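PDB 1UPS: glcnac-alpha-1,4-gal-releasing endo-beta-galactosidase from Clostridium perfringens, which probably hydrolyses internal beta-galactosidic bonds in glycans, releasing GlcNAc-alpha-1,4-Gal disaccharides, and binds a calcium ion. Local coordinates for residues E173-F176 / W182-A185; Y253-A256 / A260-D263; K18-N23 / Y229-L234; D50-H55 / I249-T254; A63-R68 / R94-M99. All coordinates share one frame; numbering follows the deposited sequence.

How the interactions relate
All five contacts belong to the family 16 catalytic domain, a beta-sandwich. Interactions 4 and 5 are the closest pair, with centres about 5 Å apart. They meet through Asp-50 and Tyr-67, whose OD1 and OH are 2.8 Å apart. Interaction 2 adjoins interaction 5 through a salt bridge, Asp-255 OD1 to Arg-94 NH1 at 2.8 Å, and shares strand 246-254 with interaction 4. Interaction 1 touches interactions 2 and 4 through Phe-176, and interaction 3 through Trp-182. It also holds Glu-173 of the likely active-site signature. In interaction 3 the side chain of Asn-23 is about 12 Å from the calcium ion.

Interaction 1 of 5, residues E173-F176 / W182-A185; sequences ETFF and WRIA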
# COMPACT_ATOMS: atom_id res chain seq x y z
N GLU A 173 3.13 -8.50 -2.36
CA GLU A 173 4.28 -9.09 -3.01
C GLU A 173 4.94 -10.12 -2.09
O GLU A 173 6.12 -10.45 -2.25
CB GLU A 173 5.27 -7.95 -3.40
CG GLU A 173 6.27 -8.39 -4.45
CD GLU A 173 7.32 -7.32 -4.78
OE1 GLU A 173 7.63 -7.21 -5.97
OE2 GLU A 173 7.88 -6.66 -3.86
N THR A 174 4.14 -10.65 -1.16
CA THR A 174 4.63 -11.49 -0.06
C THR A 174 5.44 -12.71 -0.51
O THR A 174 4.99 -13.49 -1.36
CB THR A 174 3.44 -11.90 0.81
OG1 THR A 174 2.77 -10.69 1.24
CG2 THR A 174 3.93 -12.59 2.10
N PHE A 175 6.62 -12.89 0.08
CA PHE A 175 7.50 -14.04 -0.25
C PHE A 175 7.01 -15.31 0.41
O PHE A 175 6.57 -15.27 1.56
CB PHE A 175 8.91 -13.81 0.29
CG PHE A 175 9.72 -12.79 -0.49
CD1 PHE A 175 11.10 -12.80 -0.38
CD2 PHE A 175 9.10 -11.82 -1.30
CE1 PHE A 175 11.88 -11.87 -1.10
CE2 PHE A 175 9.86 -10.88 -2.00
CZ PHE A 175 11.27 -10.91 -1.88
N PHE A 176 7.16 -16.45 -0.28
CA PHE A 176 6.82 -17.76 0.29
C PHE A 176 7.60 -18.04 1.59
O PHE A 176 7.10 -18.74 2.48
CB PHE A 176 7.18 -18.93 -0.65
CG PHE A 176 6.52 -18.89 -2.02
CD1 PHE A 176 5.42 -18.10 -2.29
CD2 PHE A 176 7.05 -19.70 -3.04
CE1 PHE A 176 4.84 -18.09 -3.57
CE2 PHE A 176 6.48 -19.70 -4.32
CZ PHE A 176 5.39 -18.89 -4.59
N TRP A 182 3.33 -9.24 5.24
CA TRP A 182 2.63 -8.73 4.07
C TRP A 182 3.58 -7.69 3.47
O TRP A 182 3.80 -6.62 4.05
CB TRP A 182 1.26 -8.11 4.45
CG TRP A 182 0.54 -7.45 3.29
CD1 TRP A 182 0.86 -7.55 1.94
CD2 TRP A 182 -0.60 -6.58 3.35
NE1 TRP A 182 -0.02 -6.81 1.19
CE2 TRP A 182 -0.93 -6.21 2.02
CE3 TRP A 182 -1.41 -6.11 4.41
CZ2 TRP A 182 -2.01 -5.36 1.72
CZ3 TRP A 182 -2.47 -5.26 4.10
CH2 TRP A 182 -2.77 -4.91 2.76
N ARG A 183 4.16 -8.04 2.33
CA ARG A 183 5.08 -7.16 1.61
C ARG A 183 4.29 -6.22 0.70
O ARG A 183 3.46 -6.67 -0.09
CB ARG A 183 6.02 -8.03 0.75
CG ARG A 183 7.13 -7.24 0.07
CD ARG A 183 8.17 -8.18 -0.57
NE ARG A 183 9.18 -7.50 -1.38
CZ ARG A 183 10.48 -7.42 -1.09
NH1 ARG A 183 10.97 -7.92 0.05
NH2 ARG A 183 11.30 -6.79 -1.92
N ILE A 184 4.59 -4.93 0.81
CA ILE A 184 3.93 -3.87 0.04
C ILE A 184 5.05 -2.98 -0.52
O ILE A 184 6.02 -2.67 0.20
CB ILE A 184 3.00 -3.04 0.94
CG1 ILE A 184 1.85 -3.88 1.48
CG2 ILE A 184 2.40 -1.84 0.16
CD1 ILE A 184 1.16 -3.27 2.72
N ALA A 185 4.93 -2.59 -1.79
CA ALA A 185 5.98 -1.74 -2.40
C ALA A 185 5.39 -0.81 -3.46
O ALA A 185 4.28 -1.02 -3.93
CB ALA A 185 7.10 -2.62 -3.02
O HOH W 1 10.31 -5.49 -4.21
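A salt bridge between Glu-173 and Arg-183 dominates this contact. It joins a loop to the strand that follows it in the six-stranded sheet of the family 16 beta-sandwich. The loop, 173-176, comes after strand 168-170, and the partner residues 182-185 lie on strand 181-187. Glu-173 ends a sequence that matches the E-x-D-x-x-E signature of this family, in which the glutamates carry out catalysis in relatives. Its place here is consistent with the active cleft.

Arg-183 reaches across with an extended chain, its CG anti to the backbone N (chi1 -173°). NE donates to Glu-173 OE2 at 2.9 Å, within the guanidinium plane. It meets that oxygen from above the carboxylate plane. Water 1 donates to the same OE2 at 2.7 Å and accepts from Arg-183 NH2, so it closes a small ring between the two charged groups. The remaining amino group, NH1, makes a salt bridge to Glu-202 on strand 199-204.

Phe-175 lies over one face of the guanidinium, with the two planes 24° apart. Its CE2 approaches Arg-183 CD to 3.5 Å. The guanidinium is thus held both at its edge and over a face.

The backbone is tied as well. Glu-173 N donates to Arg-183 O at 2.9 Å. Trp-182 sets off away from the loop, yet its ring CD1 stays 3.7 Å from Thr-174 OG1; its NE1 bonds Ile-171 O. The hydroxyl of Thr-174 also meets the strand backbone: OG1 accepts from Arg-183 N at 3.2 Å.

Interaction 2 of 5, residues Y253-A256 / A260-D263; sequences YTDA and AHND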
# COMPACT_ATOMS: atom_id res chain seq x y z
N TYR A 253 5.36 -16.40 -8.74
CA TYR A 253 6.69 -16.52 -9.32
C TYR A 253 7.51 -17.55 -8.56
O TYR A 253 7.30 -17.78 -7.35
CB TYR A 253 7.47 -15.24 -9.07
CG TYR A 253 7.01 -14.00 -9.74
CD1 TYR A 253 5.98 -13.23 -9.19
CD2 TYR A 253 7.65 -13.53 -10.90
CE1 TYR A 253 5.59 -12.01 -9.80
CE2 TYR A 253 7.26 -12.32 -11.51
CZ TYR A 253 6.22 -11.58 -10.94
OH TYR A 253 5.81 -10.38 -11.52
N THR A 254 8.47 -18.15 -9.27
CA THR A 254 9.62 -18.74 -8.58
C THR A 254 10.88 -18.59 -9.46
O THR A 254 10.76 -18.22 -10.63
CB THR A 254 9.35 -20.20 -8.13
OG1 THR A 254 10.40 -20.62 -7.22
CG2 THR A 254 9.43 -21.18 -9.33
N ASP A 255 12.05 -18.83 -8.87
CA ASP A 255 13.34 -18.66 -9.58
C ASP A 255 13.59 -17.21 -10.00
O ASP A 255 14.30 -16.94 -10.99
CB ASP A 255 13.38 -19.60 -10.77
CG ASP A 255 13.29 -21.05 -10.33
OD1 ASP A 255 12.72 -21.87 -11.09
OD2 ASP A 255 13.74 -21.43 -9.23
N ALA A 256 13.03 -16.29 -9.22
CA ALA A 256 13.14 -14.86 -9.44
C ALA A 256 13.95 -14.23 -8.30
O ALA A 256 14.69 -14.93 -7.60
CB ALA A 256 11.72 -14.23 -9.55
N ALA A 260 15.39 -19.08 -5.33
CA ALA A 260 15.28 -20.31 -6.13
C ALA A 260 14.24 -21.22 -5.49
O ALA A 260 14.12 -21.26 -4.25
CB ALA A 260 16.64 -21.03 -6.18
N HIS A 261 13.51 -21.97 -6.32
CA HIS A 261 12.47 -22.90 -5.84
C HIS A 261 13.02 -23.92 -4.84
O HIS A 261 14.15 -24.41 -5.01
CB HIS A 261 11.81 -23.65 -7.01
CG HIS A 261 12.74 -24.54 -7.80
ND1 HIS A 261 13.49 -24.07 -8.86
CD2 HIS A 261 13.02 -25.87 -7.71
CE1 HIS A 261 14.20 -25.07 -9.38
NE2 HIS A 261 13.92 -26.17 -8.71
N ASN A 262 12.22 -24.25 -3.82
CA ASN A 262 12.47 -25.50 -3.07
C ASN A 262 11.78 -26.64 -3.81
O ASN A 262 11.30 -26.45 -4.93
CB ASN A 262 12.03 -25.39 -1.59
CG ASN A 262 10.50 -25.39 -1.40
OD1 ASN A 262 9.72 -25.51 -2.36
ND2 ASN A 262 10.07 -25.22 -0.15
N ASP A 263 11.69 -27.82 -3.19
CA ASP A 263 11.23 -28.99 -3.91
C ASP A 263 9.75 -29.33 -3.70
O ASP A 263 9.32 -30.42 -4.04
CB ASP A 263 12.14 -30.20 -3.61
CG ASP A 263 13.56 -29.97 -4.10
OD1 ASP A 263 14.53 -30.33 -3.38
OD2 ASP A 263 13.79 -29.44 -5.22
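Asp-255 and His-261 meet carboxylate to imidazole, with the two planes 69° apart. The steep angle still leaves the ring edge pointing at one oxygen. His-261 ND1 donates to Asp-255 OD2 at 2.7 Å, close to the imidazole plane. Asp-255 OD2 accepts this bond on its syn lone pair, on the side of the other oxygen. The backbone N of His-261 donates to the same OD2 at 3.0 Å, arriving nearly along the C-O axis. Two N-H groups of one residue therefore grip a single carboxylate oxygen.

The histidine torsion makes this double grip possible. CG sits between the backbone N and the carbonyl carbon (chi1 63°), which folds the ring back beside its own N-H. The other oxygen, OD1, makes a salt bridge to Arg-94. That charge would tend to keep the carboxylate ionised.

Thr-254 packs beside this pair. Its OG1 lies 3.3 Å from His-261 CB, but its polar partner is Gly-143 O. The imidazole also meets the ring of Trp-265.

This is a tie across a tight chain reversal, away from the calcium site. Asp-255 has a left-handed backbone conformation (phi 63°) just where strand 246-254 ends. Residues 260-263 belong to the loop that leads into strand 267-279. Arg-94, at the start of the adjacent strand 94-99, fastens the turn to the six-stranded sheet.

Interaction 3 of 5, residues K18-N23 / Y229-L234; sequences KDFPAN and YYDNEL
Phe-20 and Asn-23, in the leading segment 18-23, meet the two central residues of a beta-hairpin turn. The hairpin joins strands 225-230 and 233-239 of the larger sheet in the beta-sandwich. Its type I' turn runs from Tyr-230 to Glu-233, with Asp-231 and Asn-232 at its corners.

The first of the two is Phe-20. Its CG is anti to the backbone N (chi1 -165°), which carries the ring out toward the turn. Asp-231 covers one face. Its CB makes a CH-pi contact, 3.6 Å from the ring centroid and almost on the ring normal. The carboxylate lies flat above the ring, with the planes 8° apart and Phe-20 CG 3.4 Å from Asp-231 CG. Its oxygens are held by His-215 ND1 and Ile-216 N, which would fix the rotation of the group. Asn-232 ND2 comes to the edge of the same ring, 3.7 Å from Phe-20 CE1.

Next in the chain, Pro-21 turns back on Phe-20. Its CD sits over the opposite face of the ring, so the phenyl is sandwiched between proline and aspartate.

Asn-23 then reaches the turn with its amide. Its side chain and that of Asn-232 come from opposite directions and pair nearly coplanar. Each oxygen accepts on a lone pair in its carbonyl plane. Asn-23 ND2 also bonds Glu-132 OE1 on strand 129-136. Within the amide pair, Asn-232 ND2 gives to Asn-23 OD1 at 3.0 Å, and Asn-23 ND2 returns a bond to Asn-232 OD1 at 2.9 Å.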
# COMPACT_ATOMS: atom_id res chain seq x y z
N LYS A 18 -10.69 -20.56 10.90
CA LYS A 18 -9.67 -19.54 11.11
C LYS A 18 -9.52 -18.61 9.91
O LYS A 18 -8.75 -17.65 9.97
CB LYS A 18 -8.32 -20.18 11.47
CG LYS A 18 -8.24 -20.65 12.93
CD LYS A 18 -6.96 -21.44 13.17
CE LYS A 18 -6.95 -22.08 14.56
NZ LYS A 18 -5.58 -22.56 14.91
N ASP A 19 -10.26 -18.87 8.83
CA ASP A 19 -10.32 -17.91 7.71
C ASP A 19 -10.99 -16.64 8.21
O ASP A 19 -11.92 -16.71 9.03
CB ASP A 19 -11.18 -18.46 6.57
CG ASP A 19 -10.55 -19.65 5.87
OD1 ASP A 19 -9.30 -19.76 5.85
OD2 ASP A 19 -11.23 -20.54 5.33
N PHE A 20 -10.56 -15.49 7.70
CA PHE A 20 -11.29 -14.25 7.94
C PHE A 20 -12.52 -14.25 7.02
O PHE A 20 -12.40 -14.52 5.83
CB PHE A 20 -10.41 -13.01 7.70
CG PHE A 20 -11.00 -11.75 8.25
CD1 PHE A 20 -11.70 -10.87 7.43
CD2 PHE A 20 -10.86 -11.43 9.61
CE1 PHE A 20 -12.27 -9.70 7.94
CE2 PHE A 20 -11.42 -10.26 10.13
CZ PHE A 20 -12.13 -9.39 9.31
N PRO A 21 -13.70 -13.94 7.55
CA PRO A 21 -14.93 -14.01 6.74
C PRO A 21 -14.90 -13.09 5.53
O PRO A 21 -14.43 -11.98 5.63
CB PRO A 21 -16.04 -13.55 7.71
CG PRO A 21 -15.36 -12.99 8.90
CD PRO A 21 -13.95 -13.50 8.93
N ALA A 22 -15.43 -13.56 4.40
CA ALA A 22 -15.58 -12.69 3.24
C ALA A 22 -16.40 -11.44 3.57
O ALA A 22 -17.43 -11.51 4.29
CB ALA A 22 -16.23 -13.48 2.11
N ASN A 23 -15.95 -10.29 3.07
CA ASN A 23 -16.75 -9.06 3.14
C ASN A 23 -18.00 -9.14 2.25
O ASN A 23 -18.05 -9.96 1.32
CB ASN A 23 -15.91 -7.83 2.74
CG ASN A 23 -15.02 -7.32 3.87
OD1 ASN A 23 -15.33 -7.48 5.06
ND2 ASN A 23 -13.91 -6.69 3.50
N TYR A 229 -5.12 -2.04 3.88
CA TYR A 229 -5.92 -2.61 4.97
C TYR A 229 -5.80 -4.13 5.01
O TYR A 229 -5.91 -4.78 3.96
CB TYR A 229 -7.40 -2.24 4.80
CG TYR A 229 -7.66 -0.76 4.85
CD1 TYR A 229 -8.02 -0.14 6.05
CD2 TYR A 229 -7.52 0.03 3.70
CE1 TYR A 229 -8.24 1.24 6.09
CE2 TYR A 229 -7.72 1.39 3.74
CZ TYR A 229 -8.09 1.99 4.94
OH TYR A 229 -8.29 3.36 4.99
N TYR A 230 -5.57 -4.67 6.20
CA TYR A 230 -5.50 -6.12 6.41
C TYR A 230 -6.67 -6.51 7.27
O TYR A 230 -6.80 -6.01 8.40
CB TYR A 230 -4.22 -6.48 7.15
CG TYR A 230 -4.05 -7.97 7.47
CD1 TYR A 230 -3.64 -8.87 6.48
CD2 TYR A 230 -4.25 -8.45 8.78
CE1 TYR A 230 -3.44 -10.22 6.76
CE2 TYR A 230 -4.06 -9.82 9.08
CZ TYR A 230 -3.64 -10.69 8.07
OH TYR A 230 -3.45 -12.03 8.33
N ASP A 231 -7.52 -7.40 6.76
CA ASP A 231 -8.75 -7.78 7.46
C ASP A 231 -9.49 -6.55 7.97
O ASP A 231 -9.93 -6.50 9.14
CB ASP A 231 -8.43 -8.78 8.58
CG ASP A 231 -8.00 -10.11 8.05
OD1 ASP A 231 -7.50 -10.95 8.84
OD2 ASP A 231 -8.11 -10.40 6.83
N ASN A 232 -9.61 -5.56 7.09
CA ASN A 232 -10.38 -4.33 7.32
C ASN A 232 -9.79 -3.32 8.30
O ASN A 232 -10.50 -2.39 8.71
CB ASN A 232 -11.84 -4.65 7.73
CG ASN A 232 -12.58 -5.46 6.69
OD1 ASN A 232 -12.30 -5.35 5.49
ND2 ASN A 232 -13.55 -6.28 7.15
N GLU A 233 -8.53 -3.51 8.69
CA GLU A 233 -7.85 -2.59 9.62
C GLU A 233 -6.61 -1.97 8.96
O GLU A 233 -5.81 -2.67 8.31
CB GLU A 233 -7.43 -3.30 10.92
CG GLU A 233 -6.72 -2.37 11.91
CD GLU A 233 -6.35 -3.03 13.24
OE1 GLU A 233 -5.25 -3.65 13.32
OE2 GLU A 233 -7.16 -2.91 14.20
N LEU A 234 -6.44 -0.66 9.14
CA LEU A 234 -5.33 0.04 8.47
C LEU A 234 -3.97 -0.52 8.87
O LEU A 234 -3.70 -0.70 10.08
CB LEU A 234 -5.41 1.55 8.77
CG LEU A 234 -4.39 2.42 8.02
CD1 LEU A 234 -4.58 2.36 6.50
CD2 LEU A 234 -4.49 3.85 8.53

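Interaction 4 of 5, residues D50-H55 / I249-T254; sequences DYYLPH and ILNIYT
Tyr-52 sets one ring face on Asn-251 and its hydroxyl on Tyr-253, both of strand 246-254 in the six-stranded sheet of the beta-sandwich. Ile-249, Asn-251 and Tyr-253 occupy one face of that strand. Leu-250 and Ile-252 pack the other way, on strand 73-78 of the partner sheet. The loop 50-55 thus covers the sheet on the side away from the sandwich interior. In relatives that side carries the sugar-binding cleft.

From CB, the Tyr-52 side chain runs anti to its own backbone N (chi1 -178°) and brings the ring in over the strand. CD1 is the first ring atom near the amide, 4.1 Å from Asn-251 ND2. CE1 lies closer to that nitrogen, at 3.7 Å. The amide nitrogen stands over one face of the ring, toward its rim. On the other branch, CE2 packs on Tyr-253 CE2 at 4.2 Å. The two tyrosine rings are almost perpendicular, with planes at 87°. At the end of the side chain, OH accepts from Tyr-253 OH at 2.8 Å.

Asn-251 positions that second hydroxyl. Its ND2 donates to Tyr-253 OH at 3.0 Å, so the nitrogen over the Tyr-52 face also ties down the partner hydroxyl. The amide is itself oriented by Trp-149, whose NE1 donates to Asn-251 OD1. Tyr-253 also stacks on His-145.

Leu-53 adds a small apolar touch beside the tyrosine: its CD2 meets Ile-249 CD1 at 4.3 Å.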
# COMPACT_ATOMS: atom_id res chain seq x y z
N ASP A 50 -4.76 -14.40 -19.89
CA ASP A 50 -3.92 -15.34 -19.14
C ASP A 50 -2.50 -15.43 -19.70
O ASP A 50 -1.88 -16.49 -19.75
CB ASP A 50 -4.60 -16.71 -18.98
CG ASP A 50 -5.05 -17.31 -20.30
OD1 ASP A 50 -5.61 -18.45 -20.26
OD2 ASP A 50 -4.92 -16.74 -21.40
N TYR A 51 -1.97 -14.27 -20.09
CA TYR A 51 -0.58 -14.16 -20.49
C TYR A 51 0.10 -13.06 -19.69
O TYR A 51 -0.52 -12.01 -19.42
CB TYR A 51 -0.49 -13.81 -21.97
CG TYR A 51 -0.92 -14.91 -22.91
CD1 TYR A 51 -2.27 -15.12 -23.21
CD2 TYR A 51 0.03 -15.73 -23.53
CE1 TYR A 51 -2.67 -16.14 -24.07
CE2 TYR A 51 -0.36 -16.75 -24.41
CZ TYR A 51 -1.71 -16.94 -24.67
OH TYR A 51 -2.10 -17.93 -25.55
N TYR A 52 1.37 -13.28 -19.36
CA TYR A 52 2.14 -12.33 -18.57
C TYR A 52 2.88 -11.39 -19.54
O TYR A 52 3.73 -11.85 -20.30
CB TYR A 52 3.11 -13.11 -17.65
CG TYR A 52 3.96 -12.25 -16.73
CD1 TYR A 52 3.50 -11.02 -16.26
CD2 TYR A 52 5.23 -12.69 -16.32
CE1 TYR A 52 4.31 -10.21 -15.40
CE2 TYR A 52 6.04 -11.91 -15.46
CZ TYR A 52 5.57 -10.68 -15.02
OH TYR A 52 6.38 -9.91 -14.20
N LEU A 53 2.55 -10.09 -19.52
CA LEU A 53 3.26 -9.08 -20.36
C LEU A 53 3.77 -9.61 -21.71
O LEU A 53 4.96 -9.51 -22.03
CB LEU A 53 4.41 -8.42 -19.57
CG LEU A 53 4.01 -7.78 -18.24
CD1 LEU A 53 5.26 -7.42 -17.40
CD2 LEU A 53 3.13 -6.54 -18.46
N PRO A 54 2.86 -10.18 -22.52
CA PRO A 54 3.27 -10.92 -23.73
C PRO A 54 3.97 -10.07 -24.80
O PRO A 54 4.68 -10.64 -25.64
CB PRO A 54 1.96 -11.52 -24.24
CG PRO A 54 0.87 -10.61 -23.69
CD PRO A 54 1.40 -10.19 -22.33
N HIS A 55 3.81 -8.75 -24.76
CA HIS A 55 4.50 -7.86 -25.70
C HIS A 55 6.03 -7.87 -25.58
O HIS A 55 6.73 -7.44 -26.51
CB HIS A 55 3.99 -6.43 -25.55
CG HIS A 55 4.02 -5.93 -24.15
ND1 HIS A 55 3.10 -6.32 -23.20
CD2 HIS A 55 4.86 -5.08 -23.52
CE1 HIS A 55 3.37 -5.73 -22.05
NE2 HIS A 55 4.43 -4.96 -22.21
N ILE A 249 -2.44 -6.84 -12.34
CA ILE A 249 -1.82 -8.15 -12.59
C ILE A 249 -1.94 -8.98 -11.31
O ILE A 249 -1.70 -8.47 -10.22
CB ILE A 249 -0.31 -7.98 -12.96
CG1 ILE A 249 -0.16 -7.04 -14.18
CG2 ILE A 249 0.35 -9.38 -13.15
CD1 ILE A 249 1.30 -6.75 -14.59
N LEU A 250 -2.33 -10.25 -11.47
CA LEU A 250 -2.32 -11.19 -10.36
C LEU A 250 -1.46 -12.36 -10.80
O LEU A 250 -1.75 -13.00 -11.81
CB LEU A 250 -3.76 -11.67 -10.05
CG LEU A 250 -4.63 -10.70 -9.27
CD1 LEU A 250 -6.15 -11.06 -9.46
CD2 LEU A 250 -4.24 -10.68 -7.81
N ASN A 251 -0.39 -12.64 -10.06
CA ASN A 251 0.56 -13.66 -10.50
C ASN A 251 1.37 -14.30 -9.38
O ASN A 251 1.27 -13.90 -8.20
CB ASN A 251 1.40 -13.18 -11.73
CG ASN A 251 2.41 -12.08 -11.41
OD1 ASN A 251 2.27 -11.35 -10.43
ND2 ASN A 251 3.42 -11.94 -12.29
N ILE A 252 2.12 -15.33 -9.74
CA ILE A 252 2.95 -16.05 -8.80
C ILE A 252 4.26 -16.37 -9.50
O ILE A 252 4.28 -16.54 -10.71
CB ILE A 252 2.21 -17.32 -8.29
CG1 ILE A 252 3.03 -18.03 -7.20
CG2 ILE A 252 1.80 -18.26 -9.48
CD1 ILE A 252 2.21 -19.06 -6.35
N TYR A 253 5.36 -16.40 -8.74
CA TYR A 253 6.69 -16.52 -9.32
C TYR A 253 7.51 -17.55 -8.56
O TYR A 253 7.30 -17.78 -7.35
CB TYR A 253 7.47 -15.24 -9.07
CG TYR A 253 7.01 -14.00 -9.74
CD1 TYR A 253 5.98 -13.23 -9.19
CD2 TYR A 253 7.65 -13.53 -10.90
CE1 TYR A 253 5.59 -12.01 -9.80
CE2 TYR A 253 7.26 -12.32 -11.51
CZ TYR A 253 6.22 -11.58 -10.94
OH TYR A 253 5.81 -10.38 -11.52
N THR A 254 8.47 -18.15 -9.27
CA THR A 254 9.62 -18.74 -8.58
C THR A 254 10.88 -18.59 -9.46
O THR A 254 10.76 -18.22 -10.63
CB THR A 254 9.35 -20.20 -8.13
OG1 THR A 254 10.40 -20.62 -7.22
CG2 THR A 254 9.43 -21.18 -9.33

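Interaction 5 of 5, residues A63-R68 / R94-M99; sequences AKANYR and RSSAIM
Asn-66 and Ser-96 share the one direct hydrogen bond of this contact. The backbone N of Asn-66 donates to Ser-96 OG at 3.1 Å, nearly straight (165°). Ser-96 OG is anti to the carbonyl carbon (chi1 -78°), which sets the hydroxyl beside its own backbone N, facing Asn-66. Next to this bond, Ala-65 points its methyl at the backbone of strand 94-99. Its CB lies 3.1 Å from Ala-97 O, a tight approach. That oxygen is buried here and has no partner in the model.

Water 2 bridges the two backbones beside the alanine. It accepts from Ala-97 N at 2.9 Å. It also lies 2.8 Å from Ala-63 O and 2.9 Å from Ser-95 O.

The contact brings the two sheets of the beta-sandwich together at one edge. Strand 94-99 is one of the two outermost strands of the six-stranded sheet. Strand 66-70 pairs with 73-78 in the other sheet. The chains touch over a short length, with the CA atoms of Ala-65 and Ser-96 4.1 Å apart.

The second shell fixes these groups from several directions. Ser-96 OG also bonds Tyr-77 O and Gln-82 NE2, so the hydroxyl links three parts of the chain. Gln-82 OE1 also accepts from Asn-66 ND2. Residues 63-65 are kept in place by loop 50-55: Ala-63 and Ala-65 pair with Tyr-52 and Asp-50 through the backbone. Lys-64 NZ makes a salt bridge to Asp-50 OD2.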
# COMPACT_ATOMS: atom_id res chain seq x y z
N ALA A 63 4.61 -17.20 -22.32
CA ALA A 63 4.15 -16.34 -21.24
C ALA A 63 2.76 -16.75 -20.72
O ALA A 63 2.21 -16.10 -19.84
CB ALA A 63 4.17 -14.87 -21.69
N LYS A 64 2.20 -17.82 -21.27
CA LYS A 64 0.88 -18.30 -20.83
C LYS A 64 0.88 -18.85 -19.39
O LYS A 64 1.80 -19.57 -19.00
CB LYS A 64 0.31 -19.36 -21.79
CG LYS A 64 -1.20 -19.61 -21.57
CD LYS A 64 -1.90 -20.21 -22.78
CE LYS A 64 -3.42 -20.33 -22.53
NZ LYS A 64 -4.21 -19.20 -23.15
N ALA A 65 -0.17 -18.52 -18.64
CA ALA A 65 -0.32 -18.94 -17.25
C ALA A 65 -0.86 -20.36 -17.15
O ALA A 65 -1.59 -20.81 -18.03
CB ALA A 65 -1.27 -18.00 -16.52
N ASN A 66 -0.50 -21.04 -16.06
CA ASN A 66 -1.22 -22.23 -15.64
C ASN A 66 -2.06 -21.89 -14.44
O ASN A 66 -1.63 -21.14 -13.58
CB ASN A 66 -0.28 -23.39 -15.37
CG ASN A 66 0.39 -23.88 -16.64
OD1 ASN A 66 -0.29 -24.23 -17.62
ND2 ASN A 66 1.72 -23.87 -16.64
N TYR A 67 -3.28 -22.42 -14.42
CA TYR A 67 -4.21 -22.12 -13.33
C TYR A 67 -5.39 -23.10 -13.39
O TYR A 67 -5.60 -23.79 -14.41
CB TYR A 67 -4.73 -20.66 -13.40
CG TYR A 67 -5.46 -20.34 -14.69
CD1 TYR A 67 -4.75 -19.94 -15.83
CD2 TYR A 67 -6.85 -20.46 -14.79
CE1 TYR A 67 -5.39 -19.67 -17.04
CE2 TYR A 67 -7.52 -20.19 -16.01
CZ TYR A 67 -6.78 -19.79 -17.12
OH TYR A 67 -7.40 -19.53 -18.33
N ARG A 68 -6.12 -23.18 -12.27
CA ARG A 68 -7.39 -23.91 -12.19
C ARG A 68 -8.29 -23.12 -11.25
O ARG A 68 -7.86 -22.11 -10.66
CB ARG A 68 -7.20 -25.35 -11.68
CG ARG A 68 -6.62 -25.51 -10.27
CD ARG A 68 -6.18 -26.95 -9.90
NE ARG A 68 -5.91 -27.08 -8.46
CZ ARG A 68 -4.71 -26.96 -7.88
NH1 ARG A 68 -4.61 -27.07 -6.56
NH2 ARG A 68 -3.62 -26.72 -8.59
N ARG A 94 10.16 -18.08 -13.67
CA ARG A 94 8.89 -18.68 -14.05
C ARG A 94 7.77 -17.92 -13.39
O ARG A 94 7.93 -17.48 -12.25
CB ARG A 94 8.90 -20.14 -13.66
CG ARG A 94 10.00 -20.87 -14.50
CD ARG A 94 10.04 -22.31 -14.28
NE ARG A 94 10.84 -22.71 -13.12
CZ ARG A 94 10.94 -23.98 -12.76
NH1 ARG A 94 11.68 -24.34 -11.72
NH2 ARG A 94 10.29 -24.90 -13.46
N SER A 95 6.66 -17.76 -14.09
CA SER A 95 5.51 -17.06 -13.51
C SER A 95 4.23 -17.51 -14.20
O SER A 95 4.24 -17.75 -15.41
CB SER A 95 5.67 -15.52 -13.62
OG SER A 95 4.53 -14.81 -13.08
N SER A 96 3.15 -17.62 -13.43
CA SER A 96 1.82 -17.80 -13.99
C SER A 96 1.01 -16.55 -13.65
O SER A 96 0.76 -16.27 -12.46
CB SER A 96 1.13 -19.03 -13.40
OG SER A 96 1.63 -20.23 -13.99
N ALA A 97 0.57 -15.83 -14.67
CA ALA A 97 -0.09 -14.52 -14.47
C ALA A 97 -1.41 -14.36 -15.22
O ALA A 97 -1.58 -14.89 -16.34
CB ALA A 97 0.88 -13.39 -14.89
N ILE A 98 -2.33 -13.59 -14.63
CA ILE A 98 -3.42 -13.01 -15.41
C ILE A 98 -3.31 -11.49 -15.34
O ILE A 98 -2.77 -10.95 -14.36
CB ILE A 98 -4.82 -13.53 -14.96
CG1 ILE A 98 -5.17 -13.10 -13.52
CG2 ILE A 98 -4.88 -15.06 -15.12
CD1 ILE A 98 -6.65 -13.31 -13.14
N MET A 99 -3.81 -10.81 -16.37
CA MET A 99 -3.76 -9.35 -16.38
C MET A 99 -5.09 -8.80 -16.84
O MET A 99 -5.74 -9.42 -17.66
CB MET A 99 -2.67 -8.83 -17.32
CG MET A 99 -1.30 -9.50 -17.17
SD MET A 99 0.03 -8.53 -17.89
CE MET A 99 -0.54 -8.43 -19.65
O HOH W 2 2.13 -16.56 -17.06